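PDB 3E8T: takeout-like protein 1, which probably carries hydrophobic ligands in an insect and holds a long ubiquinone-8 molecule in an internal tunnel. Local coordinates for residues K64-A69 with F87-T92; L118-I123 with D151-A156. All coordinates share one frame; numbering follows the deposited sequence.

Contact 1: K64-A69 with F87-T92. With UQ8 (Ubiquinone-8), chain B.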
loop_
_atom_site.group_PDB
_atom_site.type_symbol
_atom_site.label_atom_id
_atom_site.label_comp_id
_atom_site.label_asym_id
_atom_site.label_seq_id
_atom_site.Cartn_x
_atom_site.Cartn_y
_atom_site.Cartn_z
ATOM N N LYS A 64 6.783 -5.502 1.832
ATOM C CA LYS A 64 6.919 -6.668 0.990
ATOM C C LYS A 64 5.567 -7.281 0.779
ATOM O O LYS A 64 4.756 -7.345 1.699
ATOM C CB LYS A 64 7.882 -7.683 1.592
ATOM C CG LYS A 64 8.241 -8.895 0.633
ATOM C CD LYS A 64 9.435 -9.811 1.134
ATOM C CE LYS A 64 9.471 -11.188 0.426
ATOM N NZ LYS A 64 10.521 -12.191 0.869
ATOM N N GLY A 65 5.315 -7.754 -0.432
ATOM C CA GLY A 65 4.167 -8.575 -0.741
ATOM C C GLY A 65 3.310 -8.127 -1.899
ATOM O O GLY A 65 2.451 -8.904 -2.366
ATOM N N LEU A 66 3.515 -6.908 -2.430
ATOM C CA LEU A 66 2.659 -6.442 -3.533
ATOM C C LEU A 66 2.752 -7.342 -4.775
ATOM O O LEU A 66 1.792 -7.450 -5.504
ATOM C CB LEU A 66 2.942 -4.986 -3.897
ATOM C CG LEU A 66 1.910 -4.219 -4.720
ATOM C CD1 LEU A 66 0.528 -4.232 -4.058
ATOM C CD2 LEU A 66 2.387 -2.766 -4.891
ATOM N N LYS A 67 3.894 -7.982 -5.009
ATOM C CA LYS A 67 4.073 -8.868 -6.180
ATOM C C LYS A 67 3.026 -9.962 -6.184
ATOM O O LYS A 67 2.667 -10.486 -7.246
ATOM C CB LYS A 67 5.468 -9.523 -6.157
ATOM C CG LYS A 67 5.783 -10.405 -7.345
ATOM C CD LYS A 67 7.274 -10.731 -7.442
ATOM C CE LYS A 67 7.780 -11.700 -6.381
ATOM N NZ LYS A 67 9.240 -12.051 -6.611
ATOM N N GLY A 68 2.612 -10.378 -4.990
ATOM C CA GLY A 68 1.697 -11.494 -4.780
ATOM C C GLY A 68 0.250 -11.119 -4.625
ATOM O O GLY A 68 -0.590 -11.969 -4.306
ATOM N N ALA A 69 -0.057 -9.849 -4.856
ATOM C CA ALA A 69 -1.418 -9.393 -4.692
ATOM C C ALA A 69 -2.362 -10.050 -5.693
ATOM O O ALA A 69 -1.970 -10.319 -6.827
ATOM C CB ALA A 69 -1.528 -7.908 -4.799
ATOM N N PHE A 87 -8.403 -5.323 -4.297
ATOM C CA PHE A 87 -7.416 -6.392 -4.284
ATOM C C PHE A 87 -7.086 -6.808 -2.865
ATOM O O PHE A 87 -7.471 -6.128 -1.913
ATOM C CB PHE A 87 -6.130 -5.981 -5.053
ATOM C CG PHE A 87 -5.396 -4.786 -4.507
ATOM C CD1 PHE A 87 -4.258 -4.962 -3.749
ATOM C CD2 PHE A 87 -5.825 -3.490 -4.806
ATOM C CE1 PHE A 87 -3.523 -3.883 -3.282
ATOM C CE2 PHE A 87 -5.100 -2.396 -4.322
ATOM C CZ PHE A 87 -3.964 -2.634 -3.548
ATOM N N HIS A 88 -6.359 -7.897 -2.729
ATOM C CA HIS A 88 -5.932 -8.344 -1.424
ATOM C C HIS A 88 -4.597 -9.034 -1.489
ATOM O O HIS A 88 -4.135 -9.430 -2.562
ATOM C CB HIS A 88 -7.000 -9.244 -0.776
ATOM C CG HIS A 88 -7.190 -10.555 -1.472
ATOM N ND1 HIS A 88 -8.048 -10.736 -2.541
ATOM C CD2 HIS A 88 -6.603 -11.755 -1.260
ATOM C CE1 HIS A 88 -7.993 -12.003 -2.941
ATOM N NE2 HIS A 88 -7.123 -12.642 -2.185
ATOM N N LEU A 89 -3.936 -9.121 -0.322
ATOM C CA LEU A 89 -2.617 -9.732 -0.245
ATOM C C LEU A 89 -2.232 -10.010 1.194
ATOM O O LEU A 89 -2.902 -9.532 2.116
ATOM C CB LEU A 89 -1.567 -8.798 -0.867
ATOM C CG LEU A 89 -1.267 -7.489 -0.099
ATOM C CD1 LEU A 89 0.070 -6.962 -0.589
ATOM C CD2 LEU A 89 -2.339 -6.455 -0.277
ATOM N N ASP A 90 -1.227 -10.845 1.361
ATOM C CA ASP A 90 -0.444 -10.893 2.573
ATOM C C ASP A 90 0.726 -9.973 2.422
ATOM O O ASP A 90 1.309 -9.902 1.351
ATOM C CB ASP A 90 0.060 -12.314 2.879
ATOM C CG ASP A 90 -1.057 -13.330 3.089
ATOM O OD1 ASP A 90 -2.207 -12.945 3.338
ATOM O OD2 ASP A 90 -0.722 -14.549 3.002
ATOM N N ALA A 91 1.081 -9.244 3.478
ATOM C CA ALA A 91 2.181 -8.303 3.373
ATOM C C ALA A 91 2.962 -8.260 4.649
ATOM O O ALA A 91 2.488 -8.687 5.701
ATOM C CB ALA A 91 1.619 -6.941 3.114
ATOM N N THR A 92 4.164 -7.736 4.538
ATOM C CA THR A 92 4.981 -7.493 5.710
ATOM C C THR A 92 5.493 -6.060 5.641
ATOM O O THR A 92 5.853 -5.577 4.578
ATOM C CB THR A 92 6.171 -8.512 5.875
ATOM O OG1 THR A 92 5.698 -9.839 6.159
ATOM C CG2 THR A 92 7.016 -8.168 7.051
HETATM C C45 UQ8 B . 4.659 0.160 17.504
HETATM C C44 UQ8 B . 3.163 0.055 17.813
HETATM C C46 UQ8 B . 2.992 -0.390 19.242
HETATM C C43 UQ8 B . 2.425 -0.882 16.876
HETATM C C42 UQ8 B . 2.821 -0.639 15.412
HETATM C C41 UQ8 B . 2.253 0.697 14.951
HETATM C C39 UQ8 B . 1.655 0.560 13.567
HETATM C C40 UQ8 B . 2.120 1.439 12.407
HETATM C C38 UQ8 B . 0.626 -0.318 13.361
HETATM C C37 UQ8 B . 0.006 -0.533 12.139
HETATM C C36 UQ8 B . -0.836 -1.796 12.326
HETATM C C34 UQ8 B . -1.456 -2.297 11.034
HETATM C C35 UQ8 B . -2.059 -3.543 11.111
HETATM C C33 UQ8 B . -1.340 -1.573 9.849
HETATM C C32 UQ8 B . -1.873 -1.867 8.599
HETATM C C31 UQ8 B . -0.980 -1.190 7.526
HETATM C C29 UQ8 B . -1.543 -1.293 6.116
HETATM C C30 UQ8 B . -3.061 -1.031 5.854
HETATM C C28 UQ8 B . -0.703 -1.627 5.059
HETATM C C27 UQ8 B . -1.094 -1.756 3.732
HETATM C C26 UQ8 B . 0.044 -1.392 2.767
HETATM C C24 UQ8 B . -0.323 -1.769 1.327
HETATM C C25 UQ8 B . -0.431 -3.246 0.909
HETATM C C23 UQ8 B . -0.565 -0.773 0.406
HETATM C C22 UQ8 B . -0.900 -0.931 -0.941
HETATM C C21 UQ8 B . -1.245 0.414 -1.580
HETATM C C19 UQ8 B . -1.956 0.330 -2.932
HETATM C C20 UQ8 B . -2.428 1.694 -3.431
HETATM C C18 UQ8 B . -1.160 -0.446 -3.991
HETATM C C17 UQ8 B . -1.864 -0.418 -5.355
HETATM C C16 UQ8 B . -1.389 -1.537 -6.297
HETATM C C14 UQ8 B . -1.842 -1.209 -7.716
HETATM C C15 UQ8 B . -3.236 -0.592 -7.932
HETATM C C13 UQ8 B . -1.009 -1.428 -8.812
HETATM C C12 UQ8 B . -1.382 -1.121 -10.118
HETATM C C11 UQ8 B . -0.692 -2.001 -11.180
HETATM C C9 UQ8 B . -1.526 -2.081 -12.473
HETATM C C10 UQ8 B . -2.572 -0.958 -12.568
HETATM C C8 UQ8 B . -0.580 -2.061 -13.670
HETATM C C7 UQ8 B . -0.663 -0.761 -14.476
HETATM C C6 UQ8 B . -1.828 -0.744 -15.494
HETATM C C1 UQ8 B . -2.622 0.403 -15.608
HETATM C C1M UQ8 B . -2.332 1.493 -14.788
HETATM C C2 UQ8 B . -3.691 0.474 -16.511
HETATM O O2 UQ8 B . -4.387 1.488 -16.613
HETATM C C3 UQ8 B . -3.979 -0.609 -17.326
HETATM O O3 UQ8 B . -5.019 -0.538 -18.205
HETATM C C3M UQ8 B . -4.590 0.071 -19.422
HETATM C C4 UQ8 B . -3.214 -1.766 -17.232
HETATM O O4 UQ8 B . -3.514 -2.823 -18.045
HETATM C C4M UQ8 B . -4.897 -3.186 -17.915
HETATM C C5 UQ8 B . -2.149 -1.833 -16.323
HETATM O O5 UQ8 B . -1.482 -2.870 -16.270
HETATM O O HOH W 1 1.671 -11.089 -1.072
HETATM O O HOH W 2 -0.493 -12.548 -0.943
#

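Contact 2: L118-I123 with D151-A156. With UQ8 (Ubiquinone-8), chain B.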
loop_
_atom_site.group_PDB
_atom_site.type_symbol
_atom_site.label_atom_id
_atom_site.label_comp_id
_atom_site.label_asym_id
_atom_site.label_seq_id
_atom_site.Cartn_x
_atom_site.Cartn_y
_atom_site.Cartn_z
ATOM N N LEU A 118 0.837 -9.022 7.966
ATOM C CA LEU A 118 -0.562 -8.770 7.714
ATOM C C LEU A 118 -1.099 -9.899 6.833
ATOM O O LEU A 118 -0.547 -10.184 5.783
ATOM C CB LEU A 118 -0.734 -7.459 6.960
ATOM C CG LEU A 118 -0.136 -6.241 7.611
ATOM C CD1 LEU A 118 -0.173 -5.020 6.677
ATOM C CD2 LEU A 118 -0.785 -5.944 8.935
ATOM N N LYS A 119 -2.160 -10.556 7.276
ATOM C CA LYS A 119 -2.731 -11.669 6.542
ATOM C C LYS A 119 -4.085 -11.270 6.013
ATOM O O LYS A 119 -4.968 -10.875 6.756
ATOM C CB LYS A 119 -2.851 -12.888 7.436
ATOM C CG LYS A 119 -3.297 -14.128 6.690
ATOM C CD LYS A 119 -3.352 -15.368 7.537
ATOM C CE LYS A 119 -3.691 -16.595 6.617
ATOM N NZ LYS A 119 -4.057 -17.894 7.291
ATOM N N ASN A 120 -4.233 -11.392 4.700
ATOM C CA ASN A 120 -5.467 -11.140 3.998
ATOM C C ASN A 120 -5.928 -9.714 4.219
ATOM O O ASN A 120 -7.066 -9.453 4.629
ATOM C CB ASN A 120 -6.537 -12.163 4.397
ATOM C CG ASN A 120 -7.668 -12.257 3.410
ATOM O OD1 ASN A 120 -7.533 -11.881 2.260
ATOM N ND2 ASN A 120 -8.787 -12.766 3.886
ATOM N N ILE A 121 -5.060 -8.779 3.858
ATOM C CA ILE A 121 -5.453 -7.397 3.843
ATOM C C ILE A 121 -6.147 -7.083 2.518
ATOM O O ILE A 121 -5.574 -7.341 1.466
ATOM C CB ILE A 121 -4.301 -6.414 4.242
ATOM C CG1 ILE A 121 -4.846 -4.987 4.310
ATOM C CG2 ILE A 121 -3.139 -6.552 3.306
ATOM C CD1 ILE A 121 -3.829 -3.987 4.912
ATOM N N HIS A 122 -7.345 -6.522 2.597
ATOM C CA HIS A 122 -8.106 -6.078 1.456
ATOM C C HIS A 122 -8.021 -4.589 1.322
ATOM O O HIS A 122 -8.075 -3.857 2.312
ATOM C CB HIS A 122 -9.551 -6.524 1.596
ATOM C CG HIS A 122 -9.727 -8.000 1.370
ATOM N ND1 HIS A 122 -10.443 -8.519 0.309
ATOM C CD2 HIS A 122 -9.173 -9.068 1.986
ATOM C CE1 HIS A 122 -10.355 -9.835 0.321
ATOM N NE2 HIS A 122 -9.623 -10.197 1.342
ATOM N N ILE A 123 -7.787 -4.146 0.087
ATOM C CA ILE A 123 -7.595 -2.768 -0.247
ATOM C C ILE A 123 -8.619 -2.350 -1.303
ATOM O O ILE A 123 -8.855 -3.062 -2.253
ATOM C CB ILE A 123 -6.186 -2.479 -0.805
ATOM C CG1 ILE A 123 -5.123 -2.957 0.166
ATOM C CG2 ILE A 123 -5.992 -1.027 -1.144
ATOM C CD1 ILE A 123 -5.058 -2.250 1.414
ATOM N N ASP A 151 -8.892 -3.153 4.956
ATOM C CA ASP A 151 -9.499 -4.008 5.975
ATOM C C ASP A 151 -8.606 -5.233 6.130
ATOM O O ASP A 151 -8.490 -6.038 5.188
ATOM C CB ASP A 151 -10.878 -4.421 5.455
ATOM C CG ASP A 151 -11.628 -5.352 6.350
ATOM O OD1 ASP A 151 -11.156 -5.717 7.412
ATOM O OD2 ASP A 151 -12.771 -5.757 5.943
ATOM N N VAL A 152 -7.935 -5.365 7.274
ATOM C CA VAL A 152 -7.156 -6.577 7.554
ATOM C C VAL A 152 -8.122 -7.642 8.003
ATOM O O VAL A 152 -8.748 -7.521 9.059
ATOM C CB VAL A 152 -6.074 -6.327 8.615
ATOM C CG1 VAL A 152 -5.279 -7.601 8.798
ATOM C CG2 VAL A 152 -5.177 -5.132 8.240
ATOM N N LYS A 153 -8.357 -8.640 7.138
ATOM C CA LYS A 153 -9.454 -9.574 7.426
ATOM C C LYS A 153 -9.081 -10.758 8.278
ATOM O O LYS A 153 -9.933 -11.240 9.028
ATOM C CB LYS A 153 -10.071 -10.081 6.122
ATOM C CG LYS A 153 -10.828 -9.049 5.384
ATOM C CD LYS A 153 -11.794 -9.638 4.342
ATOM C CE LYS A 153 -12.577 -8.553 3.735
ATOM N NZ LYS A 153 -13.643 -8.056 4.630
ATOM N N ASP A 154 -7.869 -11.296 8.155
ATOM C CA ASP A 154 -7.526 -12.525 8.848
ATOM C C ASP A 154 -6.808 -12.279 10.133
ATOM O O ASP A 154 -7.281 -12.761 11.151
ATOM C CB ASP A 154 -6.774 -13.510 7.973
ATOM C CG ASP A 154 -7.637 -14.143 6.919
ATOM O OD1 ASP A 154 -8.787 -13.718 6.733
ATOM O OD2 ASP A 154 -7.107 -15.079 6.297
ATOM N N ASN A 155 -5.649 -11.618 10.095
ATOM C CA ASN A 155 -4.964 -11.256 11.325
ATOM C C ASN A 155 -3.721 -10.438 11.006
ATOM O O ASN A 155 -3.373 -10.216 9.864
ATOM C CB ASN A 155 -4.737 -12.499 12.263
ATOM C CG ASN A 155 -4.140 -13.703 11.533
ATOM O OD1 ASN A 155 -3.074 -13.601 10.955
ATOM N ND2 ASN A 155 -4.850 -14.830 11.534
ATOM N N ALA A 156 -3.149 -9.926 12.074
ATOM C CA ALA A 156 -1.897 -9.228 12.000
ATOM C C ALA A 156 -1.063 -9.625 13.198
ATOM O O ALA A 156 -1.614 -9.805 14.301
ATOM C CB ALA A 156 -2.105 -7.754 11.975
HETATM C C45 UQ8 B . 4.659 0.160 17.504
HETATM C C44 UQ8 B . 3.163 0.055 17.813
HETATM C C46 UQ8 B . 2.992 -0.390 19.242
HETATM C C43 UQ8 B . 2.425 -0.882 16.876
HETATM C C42 UQ8 B . 2.821 -0.639 15.412
HETATM C C41 UQ8 B . 2.253 0.697 14.951
HETATM C C39 UQ8 B . 1.655 0.560 13.567
HETATM C C40 UQ8 B . 2.120 1.439 12.407
HETATM C C38 UQ8 B . 0.626 -0.318 13.361
HETATM C C37 UQ8 B . 0.006 -0.533 12.139
HETATM C C36 UQ8 B . -0.836 -1.796 12.326
HETATM C C34 UQ8 B . -1.456 -2.297 11.034
HETATM C C35 UQ8 B . -2.059 -3.543 11.111
HETATM C C33 UQ8 B . -1.340 -1.573 9.849
HETATM C C32 UQ8 B . -1.873 -1.867 8.599
HETATM C C31 UQ8 B . -0.980 -1.190 7.526
HETATM C C29 UQ8 B . -1.543 -1.293 6.116
HETATM C C30 UQ8 B . -3.061 -1.031 5.854
HETATM C C28 UQ8 B . -0.703 -1.627 5.059
HETATM C C27 UQ8 B . -1.094 -1.756 3.732
HETATM C C26 UQ8 B . 0.044 -1.392 2.767
HETATM C C24 UQ8 B . -0.323 -1.769 1.327
HETATM C C25 UQ8 B . -0.431 -3.246 0.909
HETATM C C23 UQ8 B . -0.565 -0.773 0.406
HETATM C C22 UQ8 B . -0.900 -0.931 -0.941
HETATM C C21 UQ8 B . -1.245 0.414 -1.580
HETATM C C19 UQ8 B . -1.956 0.330 -2.932
HETATM C C20 UQ8 B . -2.428 1.694 -3.431
HETATM C C18 UQ8 B . -1.160 -0.446 -3.991
HETATM C C17 UQ8 B . -1.864 -0.418 -5.355
HETATM C C16 UQ8 B . -1.389 -1.537 -6.297
HETATM C C14 UQ8 B . -1.842 -1.209 -7.716
HETATM C C15 UQ8 B . -3.236 -0.592 -7.932
HETATM C C13 UQ8 B . -1.009 -1.428 -8.812
HETATM C C12 UQ8 B . -1.382 -1.121 -10.118
HETATM C C11 UQ8 B . -0.692 -2.001 -11.180
HETATM C C9 UQ8 B . -1.526 -2.081 -12.473
HETATM C C10 UQ8 B . -2.572 -0.958 -12.568
HETATM C C8 UQ8 B . -0.580 -2.061 -13.670
HETATM C C7 UQ8 B . -0.663 -0.761 -14.476
HETATM C C6 UQ8 B . -1.828 -0.744 -15.494
HETATM C C1 UQ8 B . -2.622 0.403 -15.608
HETATM C C1M UQ8 B . -2.332 1.493 -14.788
HETATM C C2 UQ8 B . -3.691 0.474 -16.511
HETATM O O2 UQ8 B . -4.387 1.488 -16.613
HETATM C C3 UQ8 B . -3.979 -0.609 -17.326
HETATM O O3 UQ8 B . -5.019 -0.538 -18.205
HETATM C C3M UQ8 B . -4.590 0.071 -19.422
HETATM C C4 UQ8 B . -3.214 -1.766 -17.232
HETATM O O4 UQ8 B . -3.514 -2.823 -18.045
HETATM C C4M UQ8 B . -4.897 -3.186 -17.915
HETATM C C5 UQ8 B . -2.149 -1.833 -16.323
HETATM O O5 UQ8 B . -1.482 -2.870 -16.270
#

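Contact 1: K64-A69 with F87-T92
Both Phe-87 (chi1 61°) and Leu-89 (chi1 69°) hold CG in the crowded position between backbone N and carbonyl carbon, whereas Leu-66 has CG anti to its own N; the three side chains thereby meet against the ubiquinone-8 tail. The Phe-87 ring puts its tip on the isoprenoid chain, CZ lying 3.5 Å from UQ8 C17, while UQ8 C19 sits at the ring edge, in plane. Leu-66 crosses the ring obliquely, with its CD1 4.1 Å from Phe-87 CE1 and also near UQ8 C16. Behind them, the methyl of Ala-69 packs against Phe-87 CD1 and Leu-89 CB. The branches of Leu-89 divide their work: CD2 faces the UQ8 methyl C25, and CD1 rests 3.5 Å from Gly-65 O. An alanine at Phe-87 would remove the ring and would probably loosen the wall against UQ8 C17 and C18 and the packing of Leu-66 and Ala-69.

Between the two segments, backbone hydrogen bonds form at one end. Lys-64 and Thr-92 form an antiparallel hydrogen-bonded pair, with Lys-64 N to Thr-92 O and Thr-92 N to Lys-64 O both 2.9 Å, nearly straight and in the carbonyl planes. Beyond it a 3-10 turn at 66-68 lifts the first strand off its partner, and a water bridges the gap, donating to Gly-65 O and Asp-90 O. Gly-65 has positive phi (128°), and a beta carbon there would collide with Asp-90 O. Pairing with His-88 resumes at Val-70, just after the first segment. The contact thus spans a local break in the pairing of strands 54-77 and 82-100; helix 13-28 packs on Leu-66 and Ala-69 through Val-28 and Leu-24, and strand 113-133 flanks 87-92 along its other edge.

Contact 2: L118-I123 with D151-A156
A classic beta bulge, in which Asp-154 and Asn-155 both face Lys-119, breaks the antiparallel pairing of 118-123 with 151-156 where both chains turn a corner. Asp-151 begins the second segment in a hydrogen-bonded pair with His-122: its O takes His-122 N almost straight (176°), though from above the carbonyl plane, and its N donates to His-122 O. Its carboxylate holds Lys-153 NZ by a salt bridge and also pairs with Lys-183 of helix 182-211. Val-152 turns to the ligand side, where CG2 crosses Ile-121 CD1 at 3.8 Å; that same CD1 presses on UQ8 C30 at 3.2 Å, a tight approach. Next, Lys-153 donates its N to Asn-120 O and runs its aliphatic chain across the His-122 ring, a CH-pi contact with CD 3.8 Å from the centroid. The bend at chi4 (-76°) turns NZ back to Asp-151. At the corner, Asp-154 N reaches Lys-119 O, which also accepts a weak bond from Asn-155 N, and Asp-154 OD1 accepts Asn-120 ND2 at 3.0 Å, in the amide plane but well above the carboxylate plane. Asn-155 O accepts Lys-119 N at 2.9 Å, and pairing resumes with the register shifted by one residue. Ala-156 CB then lies 3.8 Å from Leu-118 CD2, a methyl that also touches UQ8 C35, at 3.5 Å.

How the contacts relate
From the N terminus, strand 54-77 runs out and strand 82-100 returns, so contact 1 closes a hairpin with 17 residues between its segments. The chain then passes through 102-111 into strand 113-133, and contact 2 closes a second excursion, 27 residues long, where 151-156 comes back alongside 118-123. The two are in series, neither nested nor crossed. Their inner segments, 87-92 and 118-123, are neighbours in the same curled antiparallel sheet and probably hydrogen bond through Ala-91 O to Leu-118 N and Phe-87 O to Ile-123 N. With centres 10 Å apart, the contacts tie strands 54-77, 82-100, 113-133 and the 139-160 region into one sheet, which reaches ubiquinone-8 in both contacts.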